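Tail fiber protein (Acinetobacter phage AM24, PDB 5W5P) probably recognises and depolymerises the capsular polysaccharide of its Acinetobacter baumannii host, acting as a homotrimeric tailspike built around a parallel beta-helix. Local coordinates at residues Gln31-Ser36 / Lys49-Gly54; Asp43-Phe48 / Val57-Arg62; Gly87-Gly92 / Arg97-Trp102; Asp107-Gly112 / Arg143-Met148. All coordinates share one frame; numbering follows the deposited sequence.

Contact 1 of 4, residues Gln31-Ser36 / Lys49-Gly54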
loop_
_atom_site.group_PDB
_atom_site.type_symbol
_atom_site.label_atom_id
_atom_site.label_comp_id
_atom_site.label_asym_id
_atom_site.label_seq_id
_atom_site.Cartn_x
_atom_site.Cartn_y
_atom_site.Cartn_z
ATOM N N GLN A 31 -23.681 -26.548 58.619
ATOM C CA GLN A 31 -24.680 -26.334 57.581
ATOM C C GLN A 31 -24.414 -25.044 56.816
ATOM O O GLN A 31 -24.530 -25.011 55.587
ATOM C CB GLN A 31 -26.081 -26.317 58.187
ATOM C CG GLN A 31 -27.186 -26.255 57.148
ATOM C CD GLN A 31 -27.040 -27.323 56.085
ATOM O OE1 GLN A 31 -27.157 -28.518 56.366
ATOM N NE2 GLN A 31 -26.779 -26.899 54.855
ATOM N N GLU A 32 -24.041 -23.972 57.523
ATOM C CA GLU A 32 -23.721 -22.716 56.847
ATOM C C GLU A 32 -22.448 -22.834 56.015
ATOM O O GLU A 32 -22.352 -22.228 54.941
ATOM C CB GLU A 32 -23.586 -21.586 57.867
ATOM C CG GLU A 32 -24.907 -21.095 58.425
ATOM C CD GLU A 32 -24.749 -20.410 59.770
ATOM O OE1 GLU A 32 -24.156 -21.020 60.686
ATOM O OE2 GLU A 32 -25.216 -19.259 59.912
ATOM N N VAL A 33 -21.465 -23.600 56.495
ATOM C CA VAL A 33 -20.275 -23.881 55.696
ATOM C C VAL A 33 -20.654 -24.659 54.443
ATOM O O VAL A 33 -20.188 -24.353 53.340
ATOM C CB VAL A 33 -19.235 -24.641 56.543
ATOM C CG1 VAL A 33 -18.317 -25.469 55.655
ATOM C CG2 VAL A 33 -18.433 -23.676 57.401
ATOM N N ASN A 34 -21.503 -25.681 54.591
ATOM C CA ASN A 34 -21.934 -26.454 53.429
ATOM C C ASN A 34 -22.686 -25.588 52.428
ATOM O O ASN A 34 -22.575 -25.803 51.216
ATOM C CB ASN A 34 -22.810 -27.631 53.866
ATOM C CG ASN A 34 -22.042 -28.676 54.652
ATOM O OD1 ASN A 34 -20.827 -28.563 54.835
ATOM N ND2 ASN A 34 -22.750 -29.699 55.130
ATOM N N ASN A 35 -23.443 -24.601 52.912
ATOM C CA ASN A 35 -24.274 -23.796 52.025
ATOM C C ASN A 35 -23.462 -22.986 51.024
ATOM O O ASN A 35 -24.001 -22.611 49.976
ATOM C CB ASN A 35 -25.166 -22.863 52.845
ATOM C CG ASN A 35 -26.334 -23.593 53.480
ATOM O OD1 ASN A 35 -26.656 -24.720 53.098
ATOM N ND2 ASN A 35 -26.976 -22.952 54.454
ATOM N N SER A 36 -22.186 -22.711 51.310
ATOM C CA SER A 36 -21.375 -21.932 50.380
ATOM C C SER A 36 -21.063 -22.683 49.090
ATOM O O SER A 36 -20.557 -22.070 48.145
ATOM C CB SER A 36 -20.076 -21.487 51.052
ATOM O OG SER A 36 -19.445 -22.568 51.703
ATOM N N LYS A 49 -24.728 -15.545 54.078
ATOM C CA LYS A 49 -23.866 -14.765 54.952
ATOM C C LYS A 49 -22.476 -15.378 54.978
ATOM O O LYS A 49 -22.351 -16.598 55.153
ATOM C CB LYS A 49 -24.445 -14.701 56.372
ATOM C CG LYS A 49 -25.756 -13.928 56.462
ATOM C CD LYS A 49 -26.508 -14.219 57.754
ATOM C CE LYS A 49 -25.755 -13.691 58.965
ATOM N NZ LYS A 49 -26.454 -14.001 60.245
ATOM N N PRO A 50 -21.419 -14.588 54.796
ATOM C CA PRO A 50 -20.073 -15.166 54.734
ATOM C C PRO A 50 -19.653 -15.753 56.071
ATOM O O PRO A 50 -20.030 -15.267 57.139
ATOM C CB PRO A 50 -19.190 -13.972 54.353
ATOM C CG PRO A 50 -19.948 -12.781 54.833
ATOM C CD PRO A 50 -21.400 -13.120 54.662
ATOM N N ILE A 51 -18.862 -16.819 55.999
ATOM C CA ILE A 51 -18.392 -17.467 57.216
ATOM C C ILE A 51 -17.112 -16.821 57.748
ATOM O O ILE A 51 -16.900 -16.787 58.963
ATOM C CB ILE A 51 -18.200 -18.975 56.985
ATOM C CG1 ILE A 51 -17.192 -19.230 55.870
ATOM C CG2 ILE A 51 -19.527 -19.633 56.637
ATOM C CD1 ILE A 51 -16.831 -20.686 55.719
ATOM N N VAL A 52 -16.257 -16.302 56.869
ATOM C CA VAL A 52 -15.054 -15.583 57.266
ATOM C C VAL A 52 -15.001 -14.274 56.486
ATOM O O VAL A 52 -15.749 -14.060 55.532
ATOM C CB VAL A 52 -13.765 -16.404 57.036
ATOM C CG1 VAL A 52 -13.731 -17.623 57.950
ATOM C CG2 VAL A 52 -13.644 -16.821 55.577
ATOM N N ASN A 53 -14.101 -13.392 56.911
ATOM C CA ASN A 53 -13.904 -12.123 56.227
ATOM C C ASN A 53 -13.047 -12.338 54.986
ATOM O O ASN A 53 -11.998 -12.985 55.050
ATOM C CB ASN A 53 -13.249 -11.106 57.162
ATOM C CG ASN A 53 -14.196 -10.613 58.242
ATOM O OD1 ASN A 53 -15.310 -11.122 58.389
ATOM N ND2 ASN A 53 -13.757 -9.619 59.008
ATOM N N GLY A 54 -13.500 -11.799 53.857
ATOM C CA GLY A 54 -12.796 -11.998 52.607
ATOM C C GLY A 54 -13.004 -13.352 51.974
ATOM O O GLY A 54 -12.175 -13.778 51.162
#
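A small, mainly apolar contact joins Val33 on helix 30-35 to Ile51 in the loop that runs from helix 42-46 to strand 56-59, near the N-terminal end of the crystallised fragment. CG2 of Val33 meets CD1 of Ile51 at 3.8 Å, the two side chains crossing at about a right angle. With chi1 of Ile51 at 59°, CG1 sits between the backbone N and the carbonyl carbon, and the extended branch carries CD1 out to the valine. The shorter branch, CG2, lies 4.2 Å from the carbonyl oxygen of Glu32. No hydrogen bond crosses between the segments. On the helix, Val33 O accepts from both the backbone N and OG of Ser36. Glu32 turns its OE1 back to the backbone N of Ser29. Helix 30-35 also lies at the trimer interface: Val33 packs on Asn34 of the second subunit, and Asn34 ND2 bonds Gln30 of the third. Ile51, in the loop joining helix 42-46 to strand 56-59, thus meets both helix 30-35 and Lys38 of the second subunit.

Contact 2 of 4, residues Asp43-Phe48 / Val57-Arg62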
loop_
_atom_site.group_PDB
_atom_site.type_symbol
_atom_site.label_atom_id
_atom_site.label_comp_id
_atom_site.label_asym_id
_atom_site.label_seq_id
_atom_site.Cartn_x
_atom_site.Cartn_y
_atom_site.Cartn_z
ATOM N N ASP A 43 -29.753 -14.683 43.794
ATOM C CA ASP A 43 -30.564 -14.598 45.004
ATOM C C ASP A 43 -29.983 -15.442 46.132
ATOM O O ASP A 43 -30.076 -15.057 47.304
ATOM C CB ASP A 43 -32.003 -15.022 44.703
ATOM C CG ASP A 43 -32.959 -14.686 45.834
ATOM O OD1 ASP A 43 -33.112 -13.486 46.148
ATOM O OD2 ASP A 43 -33.562 -15.620 46.412
ATOM N N ASP A 44 -29.380 -16.588 45.803
ATOM C CA ASP A 44 -28.746 -17.404 46.832
ATOM C C ASP A 44 -27.569 -16.683 47.473
ATOM O O ASP A 44 -27.331 -16.840 48.674
ATOM C CB ASP A 44 -28.286 -18.734 46.242
ATOM C CG ASP A 44 -29.440 -19.588 45.770
ATOM O OD1 ASP A 44 -30.566 -19.405 46.282
ATOM O OD2 ASP A 44 -29.221 -20.444 44.887
ATOM N N LEU A 45 -26.818 -15.896 46.699
ATOM C CA LEU A 45 -25.707 -15.151 47.282
ATOM C C LEU A 45 -26.210 -14.036 48.189
ATOM O O LEU A 45 -25.719 -13.877 49.312
ATOM C CB LEU A 45 -24.811 -14.588 46.182
ATOM C CG LEU A 45 -23.615 -13.765 46.665
ATOM C CD1 LEU A 45 -22.566 -14.649 47.327
ATOM C CD2 LEU A 45 -23.006 -12.988 45.513
ATOM N N ARG A 46 -27.197 -13.263 47.725
ATOM C CA ARG A 46 -27.731 -12.172 48.540
ATOM C C ARG A 46 -28.331 -12.679 49.845
ATOM O O ARG A 46 -28.382 -11.936 50.831
ATOM C CB ARG A 46 -28.780 -11.384 47.750
ATOM C CG ARG A 46 -28.204 -10.542 46.619
ATOM C CD ARG A 46 -29.240 -9.578 46.062
ATOM N NE ARG A 46 -28.710 -8.805 44.949
ATOM C CZ ARG A 46 -28.937 -9.088 43.670
ATOM N NH1 ARG A 46 -29.694 -10.126 43.342
ATOM N NH2 ARG A 46 -28.410 -8.333 42.717
ATOM N N ASN A 47 -28.792 -13.927 49.872
ATOM C CA ASN A 47 -29.321 -14.522 51.093
ATOM C C ASN A 47 -28.259 -15.250 51.904
ATOM O O ASN A 47 -28.554 -15.717 53.009
ATOM C CB ASN A 47 -30.460 -15.491 50.757
ATOM C CG ASN A 47 -31.734 -14.774 50.370
ATOM O OD1 ASN A 47 -32.666 -14.670 51.164
ATOM N ND2 ASN A 47 -31.776 -14.260 49.148
ATOM N N PHE A 48 -27.039 -15.355 51.386
ATOM C CA PHE A 48 -25.957 -16.057 52.056
ATOM C C PHE A 48 -25.139 -15.087 52.899
ATOM O O PHE A 48 -24.896 -13.944 52.497
ATOM C CB PHE A 48 -25.066 -16.744 51.020
ATOM C CG PHE A 48 -23.870 -17.439 51.604
ATOM C CD1 PHE A 48 -24.022 -18.581 52.376
ATOM C CD2 PHE A 48 -22.592 -16.963 51.365
ATOM C CE1 PHE A 48 -22.921 -19.228 52.907
ATOM C CE2 PHE A 48 -21.484 -17.607 51.891
ATOM C CZ PHE A 48 -21.649 -18.741 52.662
ATOM N N VAL A 57 -16.662 -17.178 47.275
ATOM C CA VAL A 57 -17.600 -18.234 46.933
ATOM C C VAL A 57 -17.907 -18.136 45.445
ATOM O O VAL A 57 -17.693 -17.104 44.804
ATOM C CB VAL A 57 -18.902 -18.153 47.757
ATOM C CG1 VAL A 57 -18.607 -18.331 49.238
ATOM C CG2 VAL A 57 -19.607 -16.830 47.501
ATOM N N TYR A 58 -18.422 -19.227 44.897
ATOM C CA TYR A 58 -18.785 -19.291 43.490
ATOM C C TYR A 58 -20.301 -19.270 43.351
ATOM O O TYR A 58 -20.997 -20.077 43.977
ATOM C CB TYR A 58 -18.209 -20.547 42.833
ATOM C CG TYR A 58 -18.678 -20.733 41.413
ATOM C CD1 TYR A 58 -19.702 -21.617 41.115
ATOM C CD2 TYR A 58 -18.110 -20.008 40.370
ATOM C CE1 TYR A 58 -20.144 -21.783 39.827
ATOM C CE2 TYR A 58 -18.551 -20.170 39.070
ATOM C CZ TYR A 58 -19.568 -21.061 38.807
ATOM O OH TYR A 58 -20.023 -21.240 37.521
ATOM N N VAL A 59 -20.808 -18.344 42.540
ATOM C CA VAL A 59 -22.224 -18.293 42.189
ATOM C C VAL A 59 -22.386 -18.892 40.799
ATOM O O VAL A 59 -21.688 -18.493 39.857
ATOM C CB VAL A 59 -22.767 -16.855 42.242
ATOM C CG1 VAL A 59 -24.272 -16.851 42.029
ATOM C CG2 VAL A 59 -22.412 -16.202 43.568
ATOM N N GLY A 60 -23.313 -19.842 40.667
ATOM C CA GLY A 60 -23.394 -20.621 39.441
ATOM C C GLY A 60 -23.919 -19.832 38.254
ATOM O O GLY A 60 -23.416 -19.970 37.139
ATOM N N GLN A 61 -24.945 -19.017 38.472
ATOM C CA GLN A 61 -25.613 -18.286 37.401
ATOM C C GLN A 61 -26.417 -17.149 38.029
ATOM O O GLN A 61 -26.375 -16.934 39.246
ATOM C CB GLN A 61 -26.491 -19.220 36.557
ATOM C CG GLN A 61 -27.533 -19.996 37.350
ATOM C CD GLN A 61 -28.000 -21.254 36.638
ATOM O OE1 GLN A 61 -27.190 -22.054 36.167
ATOM N NE2 GLN A 61 -29.314 -21.428 36.547
ATOM N N ARG A 62 -27.149 -16.407 37.193
ATOM C CA ARG A 62 -27.873 -15.236 37.679
ATOM C C ARG A 62 -29.197 -15.628 38.317
ATOM O O ARG A 62 -29.496 -15.214 39.441
ATOM C CB ARG A 62 -28.106 -14.243 36.539
ATOM C CG ARG A 62 -26.966 -13.268 36.309
ATOM C CD ARG A 62 -27.308 -12.247 35.227
ATOM N NE ARG A 62 -28.543 -11.522 35.526
ATOM C CZ ARG A 62 -28.592 -10.360 36.170
ATOM N NH1 ARG A 62 -27.471 -9.781 36.582
ATOM N NH2 ARG A 62 -29.759 -9.775 36.399
#
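The ring of Phe48 receives Val57 obliquely, its CE2 lying 4.0 Å from Val57 CG1, while the other methyl of the valine, CG2, meets Leu45. With CG anti to the backbone N (chi1 177°), the phenylalanine extends from the residues following Arg46 toward strand 56-59. Leu45 fits against two valines of that strand. Its CD1 touches Val57 CG2 at 3.7 Å, whereas Val59 CG2 touches both CD2 of the leucine, at 3.8 Å, and its CB, at 3.9 Å, the side chains crossing at about a right angle. Val57 and Val59, two residues apart on the strand, both face the helix, and Tyr58 between them points away. The segments share no hydrogen bond. Asp43 O accepts from the backbone N and from ND2 of Asn47, with Asn47 ND2 at 2.6 Å from Asp43 O, and the two donors arrive from opposite faces of the carbonyl plane. This is helix-on-sheet packing: strand 56-59 is an outermost strand of a four-stranded antiparallel sheet, paired with strand 71-75, and Leu45 also reaches Phe73, Leu90 and Trp98 on the other three strands.

Contact 3 of 4, residues Gly87-Gly92 / Arg97-Trp102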
loop_
_atom_site.group_PDB
_atom_site.type_symbol
_atom_site.label_atom_id
_atom_site.label_comp_id
_atom_site.label_asym_id
_atom_site.label_seq_id
_atom_site.Cartn_x
_atom_site.Cartn_y
_atom_site.Cartn_z
ATOM N N GLY A 87 -24.440 -6.957 38.950
ATOM C CA GLY A 87 -23.474 -7.543 38.042
ATOM C C GLY A 87 -22.103 -7.805 38.631
ATOM O O GLY A 87 -21.571 -8.910 38.498
ATOM N N THR A 88 -21.503 -6.794 39.261
ATOM C CA THR A 88 -20.186 -6.937 39.861
ATOM C C THR A 88 -20.155 -6.598 41.340
ATOM O O THR A 88 -19.233 -7.038 42.033
ATOM C CB THR A 88 -19.155 -6.055 39.136
ATOM O OG1 THR A 88 -19.557 -4.680 39.207
ATOM C CG2 THR A 88 -19.028 -6.473 37.671
ATOM N N ILE A 89 -21.121 -5.835 41.839
ATOM C CA ILE A 89 -21.280 -5.571 43.262
ATOM C C ILE A 89 -22.683 -6.021 43.635
ATOM O O ILE A 89 -23.671 -5.392 43.233
ATOM C CB ILE A 89 -21.063 -4.092 43.610
ATOM C CG1 ILE A 89 -19.809 -3.551 42.922
ATOM C CG2 ILE A 89 -20.944 -3.912 45.116
ATOM C CD1 ILE A 89 -19.463 -2.139 43.322
ATOM N N LEU A 90 -22.777 -7.116 44.386
ATOM C CA LEU A 90 -24.047 -7.643 44.872
ATOM C C LEU A 90 -24.071 -7.502 46.388
ATOM O O LEU A 90 -23.170 -7.995 47.075
ATOM C CB LEU A 90 -24.242 -9.103 44.456
ATOM C CG LEU A 90 -24.031 -9.439 42.972
ATOM C CD1 LEU A 90 -24.157 -10.934 42.705
ATOM C CD2 LEU A 90 -25.003 -8.664 42.104
ATOM N N VAL A 91 -25.094 -6.827 46.904
ATOM C CA VAL A 91 -25.224 -6.559 48.331
ATOM C C VAL A 91 -26.202 -7.562 48.928
ATOM O O VAL A 91 -27.338 -7.694 48.454
ATOM C CB VAL A 91 -25.687 -5.115 48.583
ATOM C CG1 VAL A 91 -25.898 -4.878 50.062
ATOM C CG2 VAL A 91 -24.676 -4.131 48.012
ATOM N N GLY A 92 -25.758 -8.279 49.963
ATOM C CA GLY A 92 -26.606 -9.252 50.620
ATOM C C GLY A 92 -27.550 -8.629 51.638
ATOM O O GLY A 92 -27.424 -7.467 52.028
ATOM N N ARG A 97 -21.102 -6.671 51.092
ATOM C CA ARG A 97 -20.827 -6.282 49.712
ATOM C C ARG A 97 -20.001 -7.383 49.062
ATOM O O ARG A 97 -18.805 -7.521 49.333
ATOM C CB ARG A 97 -20.112 -4.939 49.654
ATOM C CG ARG A 97 -21.052 -3.775 49.423
ATOM C CD ARG A 97 -21.660 -3.311 50.741
ATOM N NE ARG A 97 -22.694 -2.299 50.546
ATOM C CZ ARG A 97 -23.661 -2.043 51.418
ATOM N NH1 ARG A 97 -23.735 -2.729 52.550
ATOM N NH2 ARG A 97 -24.552 -1.098 51.156
ATOM N N TRP A 98 -20.650 -8.172 48.209
ATOM C CA TRP A 98 -19.978 -9.174 47.394
ATOM C C TRP A 98 -19.505 -8.533 46.093
ATOM O O TRP A 98 -20.284 -7.875 45.395
ATOM C CB TRP A 98 -20.918 -10.347 47.097
ATOM C CG TRP A 98 -21.328 -11.138 48.321
ATOM C CD1 TRP A 98 -22.468 -10.984 49.057
ATOM C CD2 TRP A 98 -20.597 -12.206 48.939
ATOM N NE1 TRP A 98 -22.487 -11.882 50.094
ATOM C CE2 TRP A 98 -21.351 -12.646 50.041
ATOM C CE3 TRP A 98 -19.378 -12.833 48.664
ATOM C CZ2 TRP A 98 -20.927 -13.684 50.870
ATOM C CZ3 TRP A 98 -18.960 -13.863 49.491
ATOM C CH2 TRP A 98 -19.730 -14.276 50.577
ATOM N N LYS A 99 -18.231 -8.721 45.768
ATOM C CA LYS A 99 -17.640 -8.153 44.563
ATOM C C LYS A 99 -17.073 -9.263 43.692
ATOM O O LYS A 99 -16.355 -10.141 44.177
ATOM C CB LYS A 99 -16.552 -7.125 44.901
ATOM C CG LYS A 99 -17.023 -6.116 45.915
ATOM C CD LYS A 99 -16.020 -5.027 46.218
ATOM C CE LYS A 99 -16.755 -3.779 46.699
ATOM N NZ LYS A 99 -15.840 -2.891 47.464
ATOM N N ARG A 100 -17.401 -9.214 42.409
ATOM C CA ARG A 100 -16.935 -10.217 41.464
ATOM C C ARG A 100 -15.429 -10.107 41.277
ATOM O O ARG A 100 -14.875 -9.007 41.183
ATOM C CB ARG A 100 -17.652 -10.049 40.120
ATOM C CG ARG A 100 -17.224 -11.018 39.037
ATOM C CD ARG A 100 -17.833 -10.637 37.689
ATOM N NE ARG A 100 -19.295 -10.625 37.719
ATOM C CZ ARG A 100 -20.052 -11.691 37.480
ATOM N NH1 ARG A 100 -19.485 -12.854 37.196
ATOM N NH2 ARG A 100 -21.372 -11.594 37.519
ATOM N N LYS A 101 -14.766 -11.258 41.240
ATOM C CA LYS A 101 -13.341 -11.330 40.938
ATOM C C LYS A 101 -13.191 -11.366 39.423
ATOM O O LYS A 101 -13.604 -12.333 38.777
ATOM C CB LYS A 101 -12.709 -12.562 41.578
ATOM C CG LYS A 101 -12.903 -12.671 43.088
ATOM C CD LYS A 101 -11.625 -12.323 43.834
ATOM C CE LYS A 101 -11.455 -13.182 45.077
ATOM N NZ LYS A 101 -10.148 -12.921 45.735
ATOM N N TRP A 102 -12.612 -10.308 38.854
ATOM C CA TRP A 102 -12.373 -10.251 37.418
ATOM C C TRP A 102 -11.247 -9.265 37.141
ATOM O O TRP A 102 -11.226 -8.167 37.707
ATOM C CB TRP A 102 -13.646 -9.852 36.657
ATOM C CG TRP A 102 -14.155 -8.465 36.953
ATOM C CD1 TRP A 102 -14.796 -8.051 38.084
ATOM C CD2 TRP A 102 -14.077 -7.318 36.098
ATOM N NE1 TRP A 102 -15.116 -6.718 37.988
ATOM C CE2 TRP A 102 -14.685 -6.245 36.780
ATOM C CE3 TRP A 102 -13.552 -7.094 34.824
ATOM C CZ2 TRP A 102 -14.783 -4.970 36.230
ATOM C CZ3 TRP A 102 -13.646 -5.824 34.282
ATOM C CH2 TRP A 102 -14.259 -4.779 34.985
#
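Strands 89-91 and 97-100 form an antiparallel beta hairpin at one side of a four-stranded sheet. Leu90 and Trp98 make its hydrogen-bonded pair: Leu90 N gives to Trp98 O and Trp98 N to Leu90 O, both at 2.8 Å. Non-hydrogen-bonded pairs flank it, Ile89 with Lys99 and Val91 with Arg97. Beyond Ile89 and Lys99, Arg100 N donates to Thr88 O at 2.9 Å, just before strand 89-91 begins. Leu90 and Trp98 turn to the face packed by helix 42-46, where both meet Leu45. On the other face Val91 and Arg97 run side by side, and a bend at chi2 (84°) lays the arginine over the valine, with Val91 CG1 3.8 Å from the guanidinium plane of Arg97 and above its centre. NE and NH1 of Arg97 bond the carbonyls of Ser82 and Gly95. Thr88 CG2 lies 3.9 Å from Trp102 NE1. Arg100, bent at chi3, turns its guanidinium edge to the carbonyl of Gly87, whose oxygen is gripped side-on by NE at 3.0 Å and NH2 at 2.9 Å.

Contact 4 of 4, residues Asp107-Gly112 / Arg143-Met148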
loop_
_atom_site.group_PDB
_atom_site.type_symbol
_atom_site.label_atom_id
_atom_site.label_comp_id
_atom_site.label_asym_id
_atom_site.label_seq_id
_atom_site.Cartn_x
_atom_site.Cartn_y
_atom_site.Cartn_z
ATOM N N ASP A 107 -18.251 -8.693 30.864
ATOM C CA ASP A 107 -19.224 -9.488 30.115
ATOM C C ASP A 107 -20.606 -8.893 30.361
ATOM O O ASP A 107 -21.006 -8.767 31.536
ATOM C CB ASP A 107 -19.160 -10.948 30.581
ATOM C CG ASP A 107 -20.159 -11.870 29.892
ATOM O OD1 ASP A 107 -20.985 -11.428 29.072
ATOM O OD2 ASP A 107 -20.105 -13.079 30.136
ATOM N N PRO A 108 -21.339 -8.428 29.338
ATOM C CA PRO A 108 -22.697 -7.921 29.615
ATOM C C PRO A 108 -23.594 -8.950 30.266
ATOM O O PRO A 108 -24.595 -8.571 30.889
ATOM C CB PRO A 108 -23.234 -7.511 28.238
ATOM C CG PRO A 108 -22.031 -7.265 27.438
ATOM C CD PRO A 108 -20.977 -8.235 27.925
ATOM N N CYS A 109 -23.265 -10.240 30.152
ATOM C CA CYS A 109 -24.089 -11.270 30.767
ATOM C C CYS A 109 -24.044 -11.209 32.284
ATOM O O CYS A 109 -24.980 -11.685 32.933
ATOM C CB CYS A 109 -23.657 -12.659 30.300
ATOM S SG CYS A 109 -24.302 -13.128 28.671
ATOM N N TRP A 110 -22.979 -10.644 32.857
ATOM C CA TRP A 110 -22.932 -10.436 34.298
ATOM C C TRP A 110 -24.138 -9.641 34.783
ATOM O O TRP A 110 -24.662 -9.895 35.877
ATOM C CB TRP A 110 -21.638 -9.718 34.675
ATOM C CG TRP A 110 -20.409 -10.490 34.352
ATOM C CD1 TRP A 110 -20.330 -11.816 34.038
ATOM C CD2 TRP A 110 -19.070 -9.987 34.325
ATOM N NE1 TRP A 110 -19.019 -12.171 33.813
ATOM C CE2 TRP A 110 -18.228 -11.064 33.980
ATOM C CE3 TRP A 110 -18.501 -8.731 34.556
ATOM C CZ2 TRP A 110 -16.850 -10.921 33.860
ATOM C CZ3 TRP A 110 -17.131 -8.590 34.435
ATOM C CH2 TRP A 110 -16.321 -9.679 34.091
ATOM N N PHE A 111 -24.596 -8.680 33.979
ATOM C CA PHE A 111 -25.685 -7.787 34.346
ATOM C C PHE A 111 -27.031 -8.221 33.791
ATOM O O PHE A 111 -28.025 -7.517 33.997
ATOM C CB PHE A 111 -25.378 -6.361 33.880
ATOM C CG PHE A 111 -24.096 -5.810 34.422
ATOM C CD1 PHE A 111 -22.910 -5.954 33.720
ATOM C CD2 PHE A 111 -24.076 -5.148 35.638
ATOM C CE1 PHE A 111 -21.727 -5.447 34.218
ATOM C CE2 PHE A 111 -22.897 -4.641 36.145
ATOM C CZ PHE A 111 -21.721 -4.789 35.433
ATOM N N GLY A 112 -27.091 -9.343 33.087
ATOM C CA GLY A 112 -28.347 -9.875 32.608
ATOM C C GLY A 112 -28.656 -9.651 31.144
ATOM O O GLY A 112 -29.831 -9.726 30.768
ATOM N N ARG A 143 -23.934 -17.340 22.004
ATOM C CA ARG A 143 -24.714 -16.183 22.411
ATOM C C ARG A 143 -25.095 -15.342 21.199
ATOM O O ARG A 143 -24.316 -15.209 20.249
ATOM C CB ARG A 143 -23.936 -15.325 23.410
ATOM C CG ARG A 143 -23.377 -16.098 24.584
ATOM C CD ARG A 143 -22.226 -15.339 25.204
ATOM N NE ARG A 143 -22.092 -15.602 26.631
ATOM C CZ ARG A 143 -21.521 -14.768 27.493
ATOM N NH1 ARG A 143 -21.036 -13.605 27.073
ATOM N NH2 ARG A 143 -21.438 -15.099 28.776
ATOM N N SER A 144 -26.306 -14.784 21.242
ATOM C CA SER A 144 -26.798 -13.841 20.239
ATOM C C SER A 144 -27.518 -12.730 20.990
ATOM O O SER A 144 -28.547 -12.982 21.622
ATOM C CB SER A 144 -27.739 -14.516 19.240
ATOM O OG SER A 144 -27.030 -15.312 18.305
ATOM N N PHE A 145 -26.982 -11.519 20.936
ATOM C CA PHE A 145 -27.553 -10.385 21.647
ATOM C C PHE A 145 -28.332 -9.487 20.689
ATOM O O PHE A 145 -28.162 -9.539 19.469
ATOM C CB PHE A 145 -26.457 -9.580 22.352
ATOM C CG PHE A 145 -25.634 -10.388 23.317
ATOM C CD1 PHE A 145 -25.996 -10.476 24.655
ATOM C CD2 PHE A 145 -24.501 -11.063 22.888
ATOM C CE1 PHE A 145 -25.243 -11.223 25.548
ATOM C CE2 PHE A 145 -23.740 -11.805 23.773
ATOM C CZ PHE A 145 -24.113 -11.891 25.106
ATOM N N LYS A 146 -29.207 -8.664 21.261
ATOM C CA LYS A 146 -29.959 -7.679 20.493
ATOM C C LYS A 146 -29.798 -6.321 21.153
ATOM O O LYS A 146 -30.151 -6.154 22.325
ATOM C CB LYS A 146 -31.440 -8.049 20.392
ATOM C CG LYS A 146 -32.296 -6.941 19.807
ATOM C CD LYS A 146 -33.545 -7.494 19.154
ATOM C CE LYS A 146 -34.626 -7.749 20.185
ATOM N NZ LYS A 146 -35.828 -8.402 19.584
HETATM N N MSE A 147 -29.267 -5.356 20.406
HETATM C CA MSE A 147 -29.137 -3.990 20.898
HETATM C C MSE A 147 -29.977 -3.025 20.061
HETATM O O MSE A 147 -29.855 -2.982 18.834
HETATM C CB MSE A 147 -27.672 -3.558 20.894
HETATM C CG MSE A 147 -26.772 -4.428 21.746
HETATM SE SE MSE A 147 -24.887 -3.931 21.631
HETATM C CE MSE A 147 -25.033 -2.050 22.121
HETATM N N MSE A 148 -30.829 -2.252 20.730
HETATM C CA MSE A 148 -31.728 -1.331 20.036
HETATM C C MSE A 148 -31.635 0.098 20.555
HETATM O O MSE A 148 -32.371 0.979 20.110
HETATM C CB MSE A 148 -33.169 -1.813 20.155
HETATM C CG MSE A 148 -33.336 -3.303 19.969
HETATM SE SE MSE A 148 -35.168 -3.837 20.313
HETATM C CE MSE A 148 -36.031 -2.903 18.825
#
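Asp107 OD1 is held by two donors that reach it from opposite faces of the carboxylate plane: the backbone N of Cys109 at 2.8 Å and Arg143 NH1 at 3.0 Å. The first bond closes an Asx turn that leads into the 3-10 segment 108-110. The second belongs to a salt bridge in which Arg143 approaches end-on, with one nitrogen for each oxygen. Its partner bond, from NH2 to Asp107 OD2, is the shorter and straighter of the pair at 2.8 Å and 162°, and uses the syn lone pair of OD2; Arg143 NH1 meets OD1 on the syn side, 35° out of the carboxylate plane, and the two flat groups are turned 40° apart. Cys109 SG lies over the centre of the guanidinium, 3.4 Å above its plane, and the same sulfur sits at the edge of the Phe145 ring, 3.8 Å from CE1, in a sulfur-aromatic contact. The arginine chain, extended from CG to NE, reaches across to the aspartate. Its charged end is buried and further bound: NH1 gives to Phe138 O and NH2 to Gln68 OE1. Strand 144-147 pairs in parallel with strand 172-175 at the start of the beta-helix, so the contact ties the turn before helix 122-132 to the first coils of the solenoid, with Pro108 packed on Val125 of that helix and on strand 135-140.

Overall arrangement
From the N terminus, helix 30-35 opens contact 1, which closes on the loop at 49-54. Contact 2 crosses it, because residues 43-48 lie within the first loop and their partner, 57-62, lies beyond it; Ser36 touches both Phe48 and Val57 where the two meet. Contact 3 follows in series as a tight hairpin and shares with contact 2 the four-stranded sheet, on which helix 42-46 rests. Contact 4 closes a longer loop of 30 residues that includes helix 122-132 and strand 135-140. Trp110 joins it to the preceding parts through a cation-pi contact with Arg100, and Arg62 bonds its carbonyl, linking the N-terminal sheet to the beta-helix.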